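Local coordinates for putative peptide ABC-transport system periplasmic peptide-binding protein (PDB 4OEV) that binds nickel outside the cytoplasm, apparently to deliver it to an ABC-type importer, at residues P94-S98 against N147-S151. Numbering follows the deposited sequence.
Sequences PKNNS and NLNTS
The flat amide of N149 is held at its nitrogen edge by K95 O and the side chain of N147, while its oxygen has N97 ND2 on one face and N96 O on the other. N149 ND2 gives K95 O a nearly straight bond of 3.0 Å lying in both the amide and carbonyl planes, and its second proton goes to N147 OD1 at 2.8 Å. N97 ND2 donates to N149 OD1 over 3.1 Å, from 39° above the carbonyl plane and so off a lone pair. In N149, chi1 of -60° sets CG beside the backbone N, and the end of the side chain comes close to 94-98. N96 O also lies 3.0 Å from N149 OD1; both are acceptors, so this is no bond, and N96 O is satisfied by the Y22 hydroxyl.

The amide of N96 offers a face to L148: L148 CB lies 3.5 Å from N96 OD1 and L148 CD2 3.9 Å from N96 CG, the two side chains crossing at about a right angle. At the edges of that amide, ND2 bonds to A90 O near the end of helix 81-92, and OD1 reaches the backbone N of L148 through a water. L148, a buried leucine, also touches L143 of helix 140-143, so a hydrocarbon side chain suits it.

Asparagine suits N149 and N96 because one short side chain both donates and accepts; N97 serves as a donor and N147 as an acceptor. N147 OD1 also takes the backbone N of N149, an Asx turn that shapes its loop while positioning the N149 amide. Both protons of N149 ND2 are thereby used, which should fix the amide's rotation. Away from the nickel site, two surface loops, one after helix 81-92 and one before strand 163-169, are thus joined by directional hydrogen bonds from uncharged amides, a link that should depend little on pH or salt.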
ATOM      1  N   PRO A  94      12.693 -16.881  -8.980  1.00 44.86           N
ATOM      2  CA  PRO A  94      11.290 -17.303  -8.933  1.00 44.57           C
ATOM      3  C   PRO A  94      10.984 -18.309  -7.816  1.00 44.89           C
ATOM      4  O   PRO A  94       9.871 -18.321  -7.288  1.00 39.65           O
ATOM      5  CB  PRO A  94      11.068 -17.970 -10.320  1.00 45.45           C
ATOM      6  CG  PRO A  94      12.127 -17.395 -11.216  1.00 45.61           C
ATOM      7  CD  PRO A  94      13.328 -17.194 -10.279  1.00 46.29           C
ATOM      8  N   LYS A  95      11.980 -19.079  -7.403  1.00 42.62           N
ATOM      9  CA  LYS A  95      11.765 -20.103  -6.387  1.00 48.21           C
ATOM     10  C   LYS A  95      11.543 -19.469  -5.013  1.00 48.23           C
ATOM     11  O   LYS A  95      11.155 -20.161  -4.067  1.00 49.40           O
ATOM     12  CB  LYS A  95      12.926 -21.107  -6.374  1.00 54.24           C
ATOM     13  CG  LYS A  95      12.872 -22.095  -7.529  1.00 58.29           C
ATOM     14  CD  LYS A  95      13.788 -23.323  -7.360  1.00 63.59           C
ATOM     15  CE  LYS A  95      15.272 -22.941  -7.294  1.00 65.15           C
ATOM     16  NZ  LYS A  95      16.185 -24.068  -7.647  1.00 68.25           N
ATOM     17  N   ASN A  96      11.797 -18.167  -4.899  1.00 41.97           N
ATOM     18  CA  ASN A  96      11.528 -17.492  -3.626  1.00 42.72           C
ATOM     19  C   ASN A  96      10.127 -16.890  -3.528  1.00 41.11           C
ATOM     20  O   ASN A  96       9.703 -16.518  -2.426  1.00 38.92           O
ATOM     21  CB  ASN A  96      12.543 -16.386  -3.341  1.00 43.02           C
ATOM     22  CG  ASN A  96      13.892 -16.929  -2.993  1.00 46.45           C
ATOM     23  OD1 ASN A  96      13.986 -18.025  -2.441  1.00 48.41           O
ATOM     24  ND2 ASN A  96      14.947 -16.174  -3.291  1.00 45.12           N
ATOM     25  N   ASN A  97       9.402 -16.823  -4.646  1.00 39.38           N
ATOM     26  CA  ASN A  97       8.016 -16.307  -4.656  1.00 42.94           C
ATOM     27  C   ASN A  97       7.858 -14.943  -3.995  1.00 39.82           C
ATOM     28  O   ASN A  97       6.890 -14.692  -3.275  1.00 42.22           O
ATOM     29  CB  ASN A  97       7.064 -17.324  -4.004  1.00 42.91           C
ATOM     30  CG  ASN A  97       7.212 -18.703  -4.619  1.00 45.65           C
ATOM     31  OD1 ASN A  97       6.911 -18.889  -5.783  1.00 45.06           O
ATOM     32  ND2 ASN A  97       7.740 -19.662  -3.849  1.00 44.19           N
ATOM     33  N   SER A  98       8.785 -14.040  -4.301  1.00 40.55           N
ATOM     34  CA  SER A  98       8.875 -12.747  -3.625  1.00 39.08           C
ATOM     35  C   SER A  98       7.706 -11.848  -3.953  1.00 35.89           C
ATOM     36  O   SER A  98       7.263 -11.820  -5.094  1.00 34.41           O
ATOM     37  CB  SER A  98      10.180 -12.051  -3.998  1.00 38.07           C
ATOM     38  OG  SER A  98      10.201 -10.762  -3.407  1.00 38.13           O
ATOM     39  N   ASN A 147      15.925 -21.896   2.918  1.00 57.96           N
ATOM     40  CA  ASN A 147      14.734 -21.723   2.087  1.00 50.56           C
ATOM     41  C   ASN A 147      14.066 -20.445   2.526  1.00 48.77           C
ATOM     42  O   ASN A 147      13.435 -20.391   3.578  1.00 48.44           O
ATOM     43  CB  ASN A 147      13.810 -22.921   2.213  1.00 50.60           C
ATOM     44  CG  ASN A 147      12.615 -22.854   1.262  1.00 52.43           C
ATOM     45  OD1 ASN A 147      12.257 -21.789   0.742  1.00 51.25           O
ATOM     46  ND2 ASN A 147      12.032 -24.012   0.990  1.00 51.62           N
ATOM     47  N   LEU A 148      14.221 -19.403   1.717  1.00 47.73           N
ATOM     48  CA  LEU A 148      13.758 -18.090   2.079  1.00 47.91           C
ATOM     49  C   LEU A 148      12.262 -18.090   2.414  1.00 47.90           C
ATOM     50  O   LEU A 148      11.803 -17.265   3.209  1.00 46.62           O
ATOM     51  CB  LEU A 148      14.054 -17.102   0.953  1.00 45.43           C
ATOM     52  CG  LEU A 148      13.990 -15.628   1.386  1.00 46.93           C
ATOM     53  CD1 LEU A 148      15.212 -15.280   2.273  1.00 49.35           C
ATOM     54  CD2 LEU A 148      13.899 -14.723   0.174  1.00 43.36           C
ATOM     55  N   ASN A 149      11.517 -19.009   1.803  1.00 49.01           N
ATOM     56  CA  ASN A 149      10.072 -19.105   1.994  1.00 46.33           C
ATOM     57  C   ASN A 149       9.633 -19.474   3.406  1.00 47.40           C
ATOM     58  O   ASN A 149       8.630 -18.957   3.910  1.00 47.56           O
ATOM     59  CB  ASN A 149       9.456 -20.131   1.019  1.00 44.64           C
ATOM     60  CG  ASN A 149       9.689 -19.770  -0.446  1.00 43.27           C
ATOM     61  OD1 ASN A 149       8.934 -19.003  -1.015  1.00 40.28           O
ATOM     62  ND2 ASN A 149      10.692 -20.380  -1.068  1.00 45.82           N
ATOM     63  N   THR A 150      10.377 -20.374   4.038  1.00 51.24           N
ATOM     64  CA  THR A 150       9.904 -20.977   5.272  1.00 50.21           C
ATOM     65  C   THR A 150      10.896 -20.851   6.422  1.00 53.03           C
ATOM     66  O   THR A 150      10.646 -21.372   7.494  1.00 56.82           O
ATOM     67  CB  THR A 150       9.581 -22.462   5.041  1.00 47.73           C
ATOM     68  OG1 THR A 150      10.736 -23.117   4.515  1.00 49.97           O
ATOM     69  CG2 THR A 150       8.426 -22.637   4.000  1.00 49.50           C
ATOM     70  N   SER A 151      12.011 -20.162   6.200  1.00 53.52           N
ATOM     71  CA  SER A 151      13.125 -20.104   7.182  1.00 54.18           C
ATOM     72  C   SER A 151      12.644 -19.574   8.526  1.00 55.19           C
ATOM     73  O   SER A 151      11.749 -18.726   8.563  1.00 51.07           O
ATOM     74  CB  SER A 151      14.248 -19.211   6.659  1.00 53.49           C
ATOM     75  OG  SER A 151      15.352 -19.136   7.564  1.00 55.99           O
TER
HETATM   76  O   HOH W   1      15.726 -19.276  -0.979  1.00 52.52           O